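Citrate synthase (Mycobacterium tuberculosis, PDB 4TVM) catalyses the condensation of oxaloacetate with acetyl-CoA and water to give citrate and CoA, a step of the Krebs cycle. Local coordinates at residues 108-113 against 166-171; 195-200 against 221-226; 118-123 against 146-151; 177-182 against 203-208. All blocks are in the same frame, centred on the assembly; numbering follows the deposited sequence.

Contact 1 of 4, residues 108-113 against 166-171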
loop_
_atom_site.group_PDB
_atom_site.type_symbol
_atom_site.label_atom_id
_atom_site.label_comp_id
_atom_site.label_asym_id
_atom_site.label_seq_id
_atom_site.Cartn_x
_atom_site.Cartn_y
_atom_site.Cartn_z
ATOM N N GLY A 108 6.725 29.752 -1.187
ATOM C CA GLY A 108 5.672 30.531 -0.527
ATOM C C GLY A 108 4.408 29.708 -0.324
ATOM O O GLY A 108 3.837 29.715 0.751
ATOM N N ARG A 109 4.004 28.983 -1.366
ATOM C CA ARG A 109 2.798 28.170 -1.368
ATOM C C ARG A 109 2.849 27.097 -0.279
ATOM O O ARG A 109 1.871 26.860 0.428
ATOM C CB ARG A 109 2.625 27.547 -2.761
ATOM C CG ARG A 109 1.187 27.260 -3.168
ATOM C CD ARG A 109 1.097 26.862 -4.644
ATOM N NE ARG A 109 0.946 28.032 -5.520
ATOM C CZ ARG A 109 1.735 28.368 -6.544
ATOM N NH1 ARG A 109 2.795 27.631 -6.896
ATOM N NH2 ARG A 109 1.459 29.475 -7.230
ATOM N N ILE A 110 4.004 26.469 -0.117
ATOM C CA ILE A 110 4.181 25.472 0.930
ATOM C C ILE A 110 4.180 26.142 2.298
ATOM O O ILE A 110 3.696 25.563 3.267
ATOM C CB ILE A 110 5.512 24.706 0.751
ATOM C CG1 ILE A 110 5.462 23.831 -0.492
ATOM C CG2 ILE A 110 5.830 23.839 1.963
ATOM C CD1 ILE A 110 6.821 23.314 -0.904
ATOM N N GLN A 111 4.738 27.343 2.403
ATOM C CA GLN A 111 4.942 27.937 3.728
ATOM C C GLN A 111 3.606 28.311 4.337
ATOM O O GLN A 111 3.457 28.352 5.553
ATOM C CB GLN A 111 5.872 29.162 3.657
ATOM C CG GLN A 111 6.775 29.336 4.867
ATOM C CD GLN A 111 7.647 28.115 5.149
ATOM O OE1 GLN A 111 7.651 27.580 6.257
ATOM N NE2 GLN A 111 8.388 27.669 4.145
ATOM N N ARG A 112 2.618 28.556 3.488
ATOM C CA ARG A 112 1.317 29.005 3.966
ATOM C C ARG A 112 0.328 27.836 4.185
ATOM O O ARG A 112 -0.797 28.082 4.573
ATOM C CB ARG A 112 0.752 30.151 3.066
ATOM C CG ARG A 112 0.471 29.797 1.605
ATOM C CD ARG A 112 0.171 31.023 0.715
ATOM N NE ARG A 112 -0.229 30.612 -0.648
ATOM C CZ ARG A 112 -1.408 30.059 -0.979
ATOM N NH1 ARG A 112 -2.333 29.857 -0.058
ATOM N NH2 ARG A 112 -1.676 29.705 -2.242
ATOM N N HIS A 113 0.766 26.587 4.009
ATOM C CA HIS A 113 -0.091 25.401 4.248
ATOM C C HIS A 113 0.422 24.411 5.299
ATOM O O HIS A 113 0.007 23.240 5.320
ATOM C CB HIS A 113 -0.318 24.622 2.940
ATOM C CG HIS A 113 -1.227 25.310 1.969
ATOM N ND1 HIS A 113 -0.835 26.409 1.236
ATOM C CD2 HIS A 113 -2.504 25.055 1.609
ATOM C CE1 HIS A 113 -1.835 26.804 0.468
ATOM N NE2 HIS A 113 -2.857 25.995 0.673
ATOM N N ARG A 166 -0.311 20.630 0.017
ATOM C CA ARG A 166 -0.741 20.196 1.348
ATOM C C ARG A 166 0.117 19.078 1.936
ATOM O O ARG A 166 0.396 19.071 3.130
ATOM C CB ARG A 166 -2.182 19.725 1.286
ATOM C CG ARG A 166 -3.173 20.773 1.720
ATOM C CD ARG A 166 -4.500 20.618 1.035
ATOM N NE ARG A 166 -5.397 21.653 1.500
ATOM C CZ ARG A 166 -6.681 21.741 1.168
ATOM N NH1 ARG A 166 -7.231 20.834 0.356
ATOM N NH2 ARG A 166 -7.414 22.743 1.653
ATOM N N LEU A 167 0.533 18.130 1.114
ATOM C CA LEU A 167 1.382 17.029 1.601
ATOM C C LEU A 167 2.784 17.487 1.903
ATOM O O LEU A 167 3.349 17.124 2.922
ATOM C CB LEU A 167 1.447 15.895 0.576
ATOM C CG LEU A 167 0.385 14.805 0.737
ATOM C CD1 LEU A 167 0.150 14.065 -0.566
ATOM C CD2 LEU A 167 0.828 13.834 1.811
ATOM N N LEU A 168 3.370 18.260 1.005
ATOM C CA LEU A 168 4.737 18.719 1.221
ATOM C C LEU A 168 4.816 19.630 2.437
ATOM O O LEU A 168 5.815 19.624 3.158
ATOM C CB LEU A 168 5.255 19.467 -0.001
ATOM C CG LEU A 168 5.655 18.572 -1.155
ATOM C CD1 LEU A 168 5.811 19.441 -2.390
ATOM C CD2 LEU A 168 6.952 17.851 -0.826
ATOM N N ALA A 169 3.767 20.420 2.656
ATOM C CA ALA A 169 3.733 21.339 3.817
ATOM C C ALA A 169 3.418 20.612 5.085
ATOM O O ALA A 169 4.110 20.780 6.070
ATOM C CB ALA A 169 2.714 22.444 3.631
ATOM N N LYS A 170 2.342 19.833 5.068
ATOM C CA LYS A 170 1.786 19.283 6.309
ATOM C C LYS A 170 2.433 18.013 6.843
ATOM O O LYS A 170 2.276 17.718 8.019
ATOM C CB LYS A 170 0.304 19.031 6.160
ATOM C CG LYS A 170 -0.432 20.277 5.781
ATOM C CD LYS A 170 -1.930 20.097 5.900
ATOM C CE LYS A 170 -2.576 21.477 6.007
ATOM N NZ LYS A 170 -2.947 21.948 4.661
ATOM N N LEU A 171 3.150 17.273 6.006
ATOM C CA LEU A 171 3.744 16.028 6.453
ATOM C C LEU A 171 4.886 16.188 7.423
ATOM O O LEU A 171 5.021 15.359 8.319
ATOM C CB LEU A 171 4.215 15.211 5.301
ATOM C CG LEU A 171 4.452 13.772 5.771
ATOM C CD1 LEU A 171 3.171 13.007 5.668
ATOM C CD2 LEU A 171 5.507 13.082 4.934
#
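In the mostly helical body of the citrate synthase fold, the C-terminal end of helix 100-111 lies against the middle of helix 159-182, where Ile110 and His113 close round the small side chain of Ala169. The backbones come near here, with the CA atoms of Ile110 and Ala169 5.1 Å apart. Ile110 CG2 reaches Ala169 CB at 3.8 Å, while Ile110 CD1, at the end of the other branch, meets Leu168 CB at 4.3 Å. Beyond the helix end, His113 CB approaches Ala169 CB, also at 3.8 Å. The aliphatic chain of Lys170 passes beside the carbonyl oxygen of His113, and its NZ lies at the edge of the imidazole, near the ring plane. Arg166 brings CG to within 4.3 Å of His113 CD2 and sends its guanidinium on to a salt bridge with Asp150. Leu167 packs on helices 251-262 and 383-403, Leu168 and Leu171 on helix 383-403. The imidazole is tied back to its own segment: His113 ND1 donates to Arg109 O at 2.9 Å, nearly along the C=O axis, with the acceptor 25° out of the ring plane.

Contact 2 of 4, residues 195-200 against 221-226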
loop_
_atom_site.group_PDB
_atom_site.type_symbol
_atom_site.label_atom_id
_atom_site.label_comp_id
_atom_site.label_asym_id
_atom_site.label_seq_id
_atom_site.Cartn_x
_atom_site.Cartn_y
_atom_site.Cartn_z
ATOM N N THR A 195 12.488 28.425 7.537
ATOM C CA THR A 195 12.539 27.490 6.453
ATOM C C THR A 195 11.696 26.296 6.863
ATOM O O THR A 195 11.416 26.130 8.037
ATOM C CB THR A 195 14.037 27.166 6.283
ATOM O OG1 THR A 195 14.602 28.068 5.332
ATOM C CG2 THR A 195 14.308 25.820 5.846
ATOM N N LEU A 196 11.255 25.502 5.896
ATOM C CA LEU A 196 10.439 24.355 6.175
ATOM C C LEU A 196 11.223 23.393 7.035
ATOM O O LEU A 196 10.713 22.912 8.035
ATOM C CB LEU A 196 10.025 23.649 4.888
ATOM C CG LEU A 196 9.344 22.278 5.066
ATOM C CD1 LEU A 196 7.828 22.407 5.294
ATOM C CD2 LEU A 196 9.589 21.359 3.868
ATOM N N VAL A 197 12.462 23.120 6.638
ATOM C CA VAL A 197 13.328 22.174 7.330
ATOM C C VAL A 197 13.691 22.720 8.698
ATOM O O VAL A 197 13.743 21.971 9.676
ATOM C CB VAL A 197 14.626 21.899 6.534
ATOM C CG1 VAL A 197 15.617 21.064 7.354
ATOM C CG2 VAL A 197 14.320 21.188 5.224
ATOM N N GLU A 198 13.957 24.014 8.781
ATOM C CA GLU A 198 14.338 24.610 10.062
ATOM C C GLU A 198 13.108 24.650 10.961
ATOM O O GLU A 198 13.181 24.435 12.165
ATOM C CB GLU A 198 14.938 26.022 9.853
ATOM C CG GLU A 198 15.439 26.709 11.117
ATOM C CD GLU A 198 16.123 28.044 10.844
ATOM O OE1 GLU A 198 16.092 28.518 9.670
ATOM O OE2 GLU A 198 16.691 28.612 11.819
ATOM N N ASN A 199 11.965 24.919 10.366
ATOM C CA ASN A 199 10.747 24.955 11.119
ATOM C C ASN A 199 10.356 23.534 11.559
ATOM O O ASN A 199 9.753 23.341 12.616
ATOM C CB ASN A 199 9.657 25.538 10.260
ATOM C CG ASN A 199 8.355 25.546 10.954
ATOM O OD1 ASN A 199 8.205 26.227 11.953
ATOM N ND2 ASN A 199 7.396 24.763 10.454
ATOM N N PHE A 200 10.684 22.539 10.740
ATOM C CA PHE A 200 10.433 21.166 11.128
ATOM C C PHE A 200 11.210 20.835 12.386
ATOM O O PHE A 200 10.698 20.173 13.281
ATOM C CB PHE A 200 10.779 20.182 10.011
ATOM C CG PHE A 200 10.953 18.771 10.503
ATOM C CD1 PHE A 200 9.862 18.048 10.995
ATOM C CD2 PHE A 200 12.203 18.167 10.507
ATOM C CE1 PHE A 200 10.023 16.764 11.473
ATOM C CE2 PHE A 200 12.360 16.878 10.977
ATOM C CZ PHE A 200 11.276 16.174 11.470
ATOM N N ALA A 221 22.656 19.859 7.566
ATOM C CA ALA A 221 22.824 18.428 7.571
ATOM C C ALA A 221 21.503 17.711 7.288
ATOM O O ALA A 221 21.470 16.761 6.529
ATOM C CB ALA A 221 23.376 17.980 8.892
ATOM N N LEU A 222 20.412 18.156 7.899
ATOM C CA LEU A 222 19.131 17.516 7.652
ATOM C C LEU A 222 18.637 17.784 6.241
ATOM O O LEU A 222 18.157 16.878 5.560
ATOM C CB LEU A 222 18.106 18.012 8.647
ATOM C CG LEU A 222 16.866 17.138 8.676
ATOM C CD1 LEU A 222 17.261 15.756 9.171
ATOM C CD2 LEU A 222 15.792 17.792 9.534
ATOM N N ASP A 223 18.768 19.032 5.798
ATOM C CA ASP A 223 18.330 19.422 4.455
ATOM C C ASP A 223 19.016 18.596 3.396
ATOM O O ASP A 223 18.381 18.041 2.507
ATOM C CB ASP A 223 18.612 20.901 4.221
ATOM C CG ASP A 223 17.846 21.456 3.050
ATOM O OD1 ASP A 223 18.182 21.117 1.914
ATOM O OD2 ASP A 223 16.890 22.220 3.260
ATOM N N MET A 224 20.328 18.476 3.512
ATOM C CA MET A 224 21.077 17.646 2.583
ATOM C C MET A 224 20.570 16.215 2.611
ATOM O O MET A 224 20.320 15.618 1.567
ATOM C CB MET A 224 22.560 17.677 2.927
ATOM C CG MET A 224 23.437 17.050 1.868
ATOM S SD MET A 224 25.204 17.318 2.148
ATOM C CE MET A 224 25.623 15.839 3.064
ATOM N N LEU A 225 20.409 15.663 3.809
ATOM C CA LEU A 225 20.026 14.265 3.938
ATOM C C LEU A 225 18.661 13.906 3.292
ATOM O O LEU A 225 18.451 12.773 2.843
ATOM C CB LEU A 225 20.030 13.871 5.412
ATOM C CG LEU A 225 21.237 13.057 5.860
ATOM C CD1 LEU A 225 21.323 13.058 7.374
ATOM C CD2 LEU A 225 21.106 11.644 5.325
ATOM N N PHE A 226 17.731 14.856 3.265
ATOM C CA PHE A 226 16.500 14.661 2.540
ATOM C C PHE A 226 16.717 14.706 1.038
ATOM O O PHE A 226 16.014 14.047 0.299
ATOM C CB PHE A 226 15.472 15.709 2.931
ATOM C CG PHE A 226 14.983 15.602 4.349
ATOM C CD1 PHE A 226 15.025 14.404 5.047
ATOM C CD2 PHE A 226 14.423 16.707 4.959
ATOM C CE1 PHE A 226 14.547 14.323 6.338
ATOM C CE2 PHE A 226 13.935 16.639 6.243
ATOM C CZ PHE A 226 13.989 15.441 6.933
#
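Val197 and Phe200 near the start of helix 196-205 pack on Leu222, Asp223 and Phe226 of helix 216-229, a steep helix-helix packing in the helical body of citrate synthase. The two short segments run at 117° to each other, their axes 10.0 Å apart at closest approach. Val197 points at the other helix and splits its methyl groups between different partners. With Val197 CG1 anti to the backbone N (chi1 172°), that methyl meets Leu222 CD2 at 3.9 Å. Val197 CG2, anti to the carbonyl carbon, instead lies beside the carboxylate of Asp223, 3.4 Å from Asp223 OD2, the two side chains crossing at about a right angle. Val197 CG2 also stands at the edge of the Phe226 ring, near its plane, 4.5 Å from Phe226 CD2. Asp223 turns its other oxygen, OD1, to the backbone N of Phe85, so the polar end of this side chain is held by a residue beyond the two helices.

One turn further along, the bond leaving the Phe200 backbone points at helix 216-229, and CG is again anti to the backbone N (chi1 162°); the ring edge meets Leu222 CD2. Helix 383-403 adds Leu386, which touches both Phe200 and Phe226. Helix 216-229 ends at His229 of the oxaloacetate pocket, and the Phe226 side chain is about 11 Å from the bound oxaloacetate. Leu222 CD2 approaches the Phe200 ring in its plane, 3.7 Å from Phe200 CD2 and 3.8 Å from Phe200 CE2.

Contact 3 of 4, residues 118-123 against 146-151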
loop_
_atom_site.group_PDB
_atom_site.type_symbol
_atom_site.label_atom_id
_atom_site.label_comp_id
_atom_site.label_asym_id
_atom_site.label_seq_id
_atom_site.Cartn_x
_atom_site.Cartn_y
_atom_site.Cartn_z
ATOM N N GLU A 118 -7.139 22.468 13.169
ATOM C CA GLU A 118 -7.138 22.246 14.619
ATOM C C GLU A 118 -7.730 20.899 15.078
ATOM O O GLU A 118 -7.241 20.309 16.058
ATOM C CB GLU A 118 -7.887 23.362 15.335
ATOM C CG GLU A 118 -7.008 24.530 15.740
ATOM C CD GLU A 118 -5.985 24.117 16.761
ATOM O OE1 GLU A 118 -4.791 24.081 16.404
ATOM O OE2 GLU A 118 -6.381 23.792 17.897
ATOM N N ASP A 119 -8.797 20.436 14.418
ATOM C CA ASP A 119 -9.346 19.110 14.716
ATOM C C ASP A 119 -8.380 17.976 14.386
ATOM O O ASP A 119 -8.298 16.979 15.112
ATOM C CB ASP A 119 -10.646 18.876 13.983
ATOM C CG ASP A 119 -11.796 19.661 14.548
ATOM O OD1 ASP A 119 -11.622 20.453 15.495
ATOM O OD2 ASP A 119 -12.902 19.482 14.010
ATOM N N LEU A 120 -7.648 18.131 13.290
ATOM C CA LEU A 120 -6.623 17.156 12.917
ATOM C C LEU A 120 -5.472 17.223 13.860
ATOM O O LEU A 120 -4.862 16.211 14.176
ATOM C CB LEU A 120 -6.126 17.340 11.492
ATOM C CG LEU A 120 -5.142 16.231 11.106
ATOM C CD1 LEU A 120 -5.844 14.894 11.077
ATOM C CD2 LEU A 120 -4.447 16.502 9.780
ATOM N N LYS A 121 -5.190 18.401 14.359
ATOM C CA LYS A 121 -4.248 18.533 15.485
ATOM C C LYS A 121 -4.731 17.799 16.709
ATOM O O LYS A 121 -4.001 17.003 17.265
ATOM C CB LYS A 121 -4.069 19.993 15.838
ATOM C CG LYS A 121 -2.847 20.287 16.671
ATOM C CD LYS A 121 -2.995 21.616 17.380
ATOM C CE LYS A 121 -1.737 21.991 18.141
ATOM N NZ LYS A 121 -2.062 22.454 19.504
ATOM N N ARG A 122 -5.982 18.063 17.112
ATOM C CA ARG A 122 -6.593 17.430 18.282
ATOM C C ARG A 122 -6.648 15.900 18.200
ATOM O O ARG A 122 -6.455 15.224 19.190
ATOM C CB ARG A 122 -8.008 17.964 18.472
ATOM C CG ARG A 122 -8.115 19.295 19.201
ATOM C CD ARG A 122 -9.488 19.925 18.971
ATOM N NE ARG A 122 -10.575 18.976 19.219
ATOM C CZ ARG A 122 -11.873 19.252 19.073
ATOM N NH1 ARG A 122 -12.278 20.460 18.679
ATOM N NH2 ARG A 122 -12.777 18.311 19.337
ATOM N N PHE A 123 -6.943 15.372 17.017
ATOM C CA PHE A 123 -6.954 13.938 16.729
ATOM C C PHE A 123 -5.718 13.176 17.201
ATOM O O PHE A 123 -5.799 11.993 17.461
ATOM C CB PHE A 123 -7.078 13.803 15.225
ATOM C CG PHE A 123 -7.153 12.398 14.714
ATOM C CD1 PHE A 123 -6.002 11.725 14.350
ATOM C CD2 PHE A 123 -8.376 11.808 14.477
ATOM C CE1 PHE A 123 -6.059 10.451 13.810
ATOM C CE2 PHE A 123 -8.449 10.526 13.947
ATOM C CZ PHE A 123 -7.284 9.848 13.602
ATOM N N ALA A 146 -10.197 12.814 5.379
ATOM C CA ALA A 146 -11.296 13.290 6.202
ATOM C C ALA A 146 -11.329 14.820 6.352
ATOM O O ALA A 146 -12.383 15.375 6.638
ATOM C CB ALA A 146 -11.250 12.628 7.587
ATOM N N TYR A 147 -10.194 15.502 6.227
ATOM C CA TYR A 147 -10.166 16.956 6.488
ATOM C C TYR A 147 -9.944 17.801 5.250
ATOM O O TYR A 147 -10.167 19.007 5.257
ATOM C CB TYR A 147 -9.082 17.288 7.497
ATOM C CG TYR A 147 -9.354 16.734 8.834
ATOM C CD1 TYR A 147 -8.921 15.450 9.173
ATOM C CD2 TYR A 147 -10.079 17.459 9.771
ATOM C CE1 TYR A 147 -9.194 14.902 10.427
ATOM C CE2 TYR A 147 -10.360 16.917 11.030
ATOM C CZ TYR A 147 -9.908 15.653 11.348
ATOM O OH TYR A 147 -10.161 15.133 12.579
ATOM N N TYR A 148 -9.444 17.177 4.201
ATOM C CA TYR A 148 -9.124 17.875 2.984
ATOM C C TYR A 148 -9.821 17.098 1.872
ATOM O O TYR A 148 -9.202 16.681 0.904
ATOM C CB TYR A 148 -7.583 17.992 2.846
ATOM C CG TYR A 148 -6.976 18.715 4.056
ATOM C CD1 TYR A 148 -6.930 20.100 4.117
ATOM C CD2 TYR A 148 -6.491 18.013 5.156
ATOM C CE1 TYR A 148 -6.397 20.778 5.222
ATOM C CE2 TYR A 148 -5.961 18.674 6.259
ATOM C CZ TYR A 148 -5.929 20.066 6.299
ATOM O OH TYR A 148 -5.432 20.742 7.434
ATOM N N GLN A 149 -11.132 16.899 2.078
ATOM C CA GLN A 149 -12.093 16.393 1.078
ATOM C C GLN A 149 -12.125 17.357 -0.097
ATOM O O GLN A 149 -12.482 17.026 -1.217
ATOM C CB GLN A 149 -13.510 16.376 1.674
ATOM C CG GLN A 149 -13.715 15.508 2.892
ATOM C CD GLN A 149 -15.165 15.463 3.339
ATOM O OE1 GLN A 149 -15.804 16.500 3.523
ATOM N NE2 GLN A 149 -15.692 14.255 3.527
ATOM N N ASP A 150 -11.816 18.590 0.236
ATOM C CA ASP A 150 -11.661 19.694 -0.674
ATOM C C ASP A 150 -11.123 19.383 -2.099
ATOM O O ASP A 150 -11.720 19.803 -3.077
ATOM C CB ASP A 150 -10.708 20.682 0.030
ATOM C CG ASP A 150 -10.882 22.078 -0.431
ATOM O OD1 ASP A 150 -11.543 22.290 -1.462
ATOM O OD2 ASP A 150 -10.358 22.978 0.244
ATOM N N ALA A 151 -9.986 18.692 -2.207
ATOM C CA ALA A 151 -9.275 18.593 -3.476
ATOM C C ALA A 151 -8.780 17.193 -3.724
ATOM O O ALA A 151 -7.584 16.979 -3.890
ATOM C CB ALA A 151 -8.087 19.560 -3.484
#
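Leu120 lies over one face of the Tyr147 ring, joining the short helix 118-122 to the end of helix 133-147 beside the subunit interface of the citrate synthase dimer. Leu120 CB stands 4.0 Å from the centroid of the Tyr147 ring and only 6° off the normal, a CH-pi contact over the middle of the ring. CG, anti to the backbone N (chi1 -175°), carries the branch onward, and Leu120 CD1 reaches the CE1 side of the ring, 3.4 Å from Tyr147 CE1. At the CE2 side of the ring, Asp119 CB comes obliquely to 3.6 Å from Tyr147 CE2. The phenol thus lies across the backbone of Asp119 and Leu120, and Tyr147 OH comes to 4.2 Å from Phe123 CD2, again at an oblique angle.

Tyr148 is turned differently toward the same leucine. It offers its edge, near the ring plane, with Tyr148 CE2 4.4 Å from Leu120 CD2. Leu120 therefore meets one tyrosine over the face and the next at the edge, while Val140 and Leu144 of helix 133-147 also touch it. Toward the dimer partner, Phe123 packs edge-to-face with Phe127 of the second subunit, and Tyr147 packs on Gly126 of that subunit.

Within segment 118-123, Asp119 OD1 is paired by charge with Arg122 NH1 at 3.3 Å, the oxygen well out of the guanidinium plane. No hydrogen bond joins the two segments directly, so their cohesion rests on apolar and CH-pi packing, and the Tyr148 hydroxyl is hydrogen-bonded instead to the backbone N of His117.

Contact 4 of 4, residues 177-182 against 203-208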
loop_
_atom_site.group_PDB
_atom_site.type_symbol
_atom_site.label_atom_id
_atom_site.label_comp_id
_atom_site.label_asym_id
_atom_site.label_seq_id
_atom_site.Cartn_x
_atom_site.Cartn_y
_atom_site.Cartn_z
ATOM N N TYR A 177 4.617 16.284 15.112
ATOM C CA TYR A 177 3.628 16.052 16.162
ATOM C C TYR A 177 3.637 14.632 16.683
ATOM O O TYR A 177 3.383 14.400 17.849
ATOM C CB TYR A 177 2.233 16.412 15.694
ATOM C CG TYR A 177 2.011 17.886 15.598
ATOM C CD1 TYR A 177 3.069 18.797 15.707
ATOM C CD2 TYR A 177 0.749 18.382 15.397
ATOM C CE1 TYR A 177 2.849 20.145 15.613
ATOM C CE2 TYR A 177 0.527 19.734 15.312
ATOM C CZ TYR A 177 1.581 20.602 15.421
ATOM O OH TYR A 177 1.334 21.934 15.318
ATOM N N ALA A 178 3.924 13.681 15.814
ATOM C CA ALA A 178 3.969 12.294 16.224
ATOM C C ALA A 178 5.138 12.092 17.172
ATOM O O ALA A 178 5.063 11.300 18.089
ATOM C CB ALA A 178 4.091 11.410 15.005
ATOM N N TYR A 179 6.235 12.802 16.936
ATOM C CA TYR A 179 7.367 12.798 17.875
ATOM C C TYR A 179 6.918 13.372 19.180
ATOM O O TYR A 179 7.104 12.768 20.213
ATOM C CB TYR A 179 8.556 13.635 17.360
ATOM C CG TYR A 179 9.629 13.745 18.374
ATOM C CD1 TYR A 179 10.421 12.659 18.682
ATOM C CD2 TYR A 179 9.845 14.943 19.078
ATOM C CE1 TYR A 179 11.414 12.758 19.644
ATOM C CE2 TYR A 179 10.830 15.046 20.042
ATOM C CZ TYR A 179 11.604 13.946 20.322
ATOM O OH TYR A 179 12.592 14.025 21.266
ATOM N N LYS A 180 6.302 14.535 19.152
ATOM C CA LYS A 180 5.932 15.155 20.426
ATOM C C LYS A 180 5.032 14.257 21.239
ATOM O O LYS A 180 5.133 14.213 22.474
ATOM C CB LYS A 180 5.272 16.508 20.208
ATOM C CG LYS A 180 6.257 17.564 19.705
ATOM C CD LYS A 180 7.409 17.696 20.684
ATOM C CE LYS A 180 8.139 19.028 20.550
ATOM N NZ LYS A 180 9.228 19.120 21.560
ATOM N N LYS A 181 4.166 13.539 20.529
ATOM C CA LYS A 181 3.281 12.576 21.133
ATOM C C LYS A 181 4.041 11.406 21.736
ATOM O O LYS A 181 3.668 10.901 22.778
ATOM C CB LYS A 181 2.291 12.066 20.099
ATOM C CG LYS A 181 1.163 11.208 20.686
ATOM C CD LYS A 181 0.291 12.018 21.630
ATOM C CE LYS A 181 -0.555 11.121 22.508
ATOM N NZ LYS A 181 -1.484 11.975 23.310
ATOM N N SER A 182 5.119 10.980 21.091
ATOM C CA SER A 182 5.873 9.826 21.543
ATOM C C SER A 182 6.614 10.102 22.846
ATOM O O SER A 182 7.142 9.201 23.492
ATOM C CB SER A 182 6.854 9.408 20.454
ATOM O OG SER A 182 7.966 10.289 20.393
ATOM N N LEU A 203 9.599 22.260 15.507
ATOM C CA LEU A 203 8.358 21.581 15.833
ATOM C C LEU A 203 8.703 20.309 16.561
ATOM O O LEU A 203 7.954 19.855 17.413
ATOM C CB LEU A 203 7.612 21.220 14.589
ATOM C CG LEU A 203 6.891 22.322 13.857
ATOM C CD1 LEU A 203 6.208 21.703 12.635
ATOM C CD2 LEU A 203 5.878 22.951 14.761
ATOM N N THR A 204 9.847 19.749 16.201
ATOM C CA THR A 204 10.322 18.485 16.734
ATOM C C THR A 204 10.989 18.671 18.067
ATOM O O THR A 204 10.776 17.886 18.988
ATOM C CB THR A 204 11.360 17.894 15.790
ATOM O OG1 THR A 204 10.859 17.968 14.455
ATOM C CG2 THR A 204 11.640 16.452 16.114
ATOM N N PHE A 205 11.791 19.716 18.175
ATOM C CA PHE A 205 12.657 19.885 19.324
ATOM C C PHE A 205 12.343 21.088 20.181
ATOM O O PHE A 205 12.837 21.191 21.273
ATOM C CB PHE A 205 14.112 19.964 18.829
ATOM C CG PHE A 205 14.597 18.675 18.233
ATOM C CD1 PHE A 205 14.578 17.500 18.999
ATOM C CD2 PHE A 205 15.034 18.617 16.933
ATOM C CE1 PHE A 205 15.005 16.304 18.471
ATOM C CE2 PHE A 205 15.465 17.417 16.401
ATOM C CZ PHE A 205 15.446 16.260 17.168
ATOM N N GLY A 206 11.534 22.006 19.695
ATOM C CA GLY A 206 11.177 23.187 20.457
ATOM C C GLY A 206 10.314 22.877 21.673
ATOM O O GLY A 206 9.470 21.969 21.636
ATOM N N PHE A 207 10.554 23.622 22.758
ATOM C CA PHE A 207 9.640 23.684 23.882
ATOM C C PHE A 207 9.025 25.062 23.915
ATOM O O PHE A 207 9.558 25.987 23.330
ATOM C CB PHE A 207 10.382 23.452 25.173
ATOM C CG PHE A 207 11.180 22.193 25.191
ATOM C CD1 PHE A 207 10.570 20.977 25.511
ATOM C CD2 PHE A 207 12.540 22.207 24.887
ATOM C CE1 PHE A 207 11.304 19.794 25.518
ATOM C CE2 PHE A 207 13.279 21.025 24.895
ATOM C CZ PHE A 207 12.664 19.820 25.206
ATOM N N PRO A 208 7.907 25.227 24.629
ATOM C CA PRO A 208 7.440 26.584 24.917
ATOM C C PRO A 208 8.224 27.262 26.081
ATOM O O PRO A 208 8.065 28.459 26.315
ATOM C CB PRO A 208 5.971 26.366 25.290
ATOM C CG PRO A 208 5.712 24.890 25.061
ATOM C CD PRO A 208 7.036 24.236 25.256
#
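Lys180 NZ is gripped by several oxygens where helix 196-205 ends: it donates to Gly206 O at 2.9 Å and, weakly, to Thr204 O at 3.2 Å, while Gln185 OE1 supplies a further hydrogen bond. The donor sits 36° above the plane of the Gly206 carbonyl. A bend at chi2 (-57°) swings CD round before the rest of the chain runs out extended to this site. Phe207 adds an off-centre cation-pi contact, its ring centroid 4.9 Å from Lys180 NZ. Carbonyl oxygens at a helix C-terminus would suit a positive charge, so the buried amine is probably protonated.

Beside the lysine, Tyr179 crosses Thr204 at about a right angle, with Tyr179 CD2 3.8 Å from Thr204 CG2. Thr204 CG2 also lies over the centre of the Phe205 ring, 3.8 Å above its plane, and the Tyr179 and Phe205 rings meet obliquely at 63°. Leu203 CD2 stands at the edge of the Tyr177 ring, 4.2 Å from Tyr177 CE1; Tyr177 OH is bonded to Leu188 O. The contact thus joins the C-terminal part of helix 159-182 to the end of helix 196-205, with helix 133-147 packed against Ala178 and Ser182.

Helix 159-182 is shared by contacts 1 and 4: contact 1 uses its middle and contact 4 its C-terminal part, their centres 18 Å apart. Contact 3 falls within the chain excursion between the two segments of contact 1, and the two touch through the Arg166-Asp150 salt bridge. Contacts 2 and 4 share helix 196-205, and their segments alternate along the chain, with centres 16 Å apart. Contact 1 also touches contact 2, where Leu196 packs near Ile110, and contact 3 touches contact 4 through Lys121 and Tyr177. Successive helices are thereby linked from contact 3 at the dimer interface to contact 2, about 25 Å away between centres, on the helix that ends at the oxaloacetate pocket.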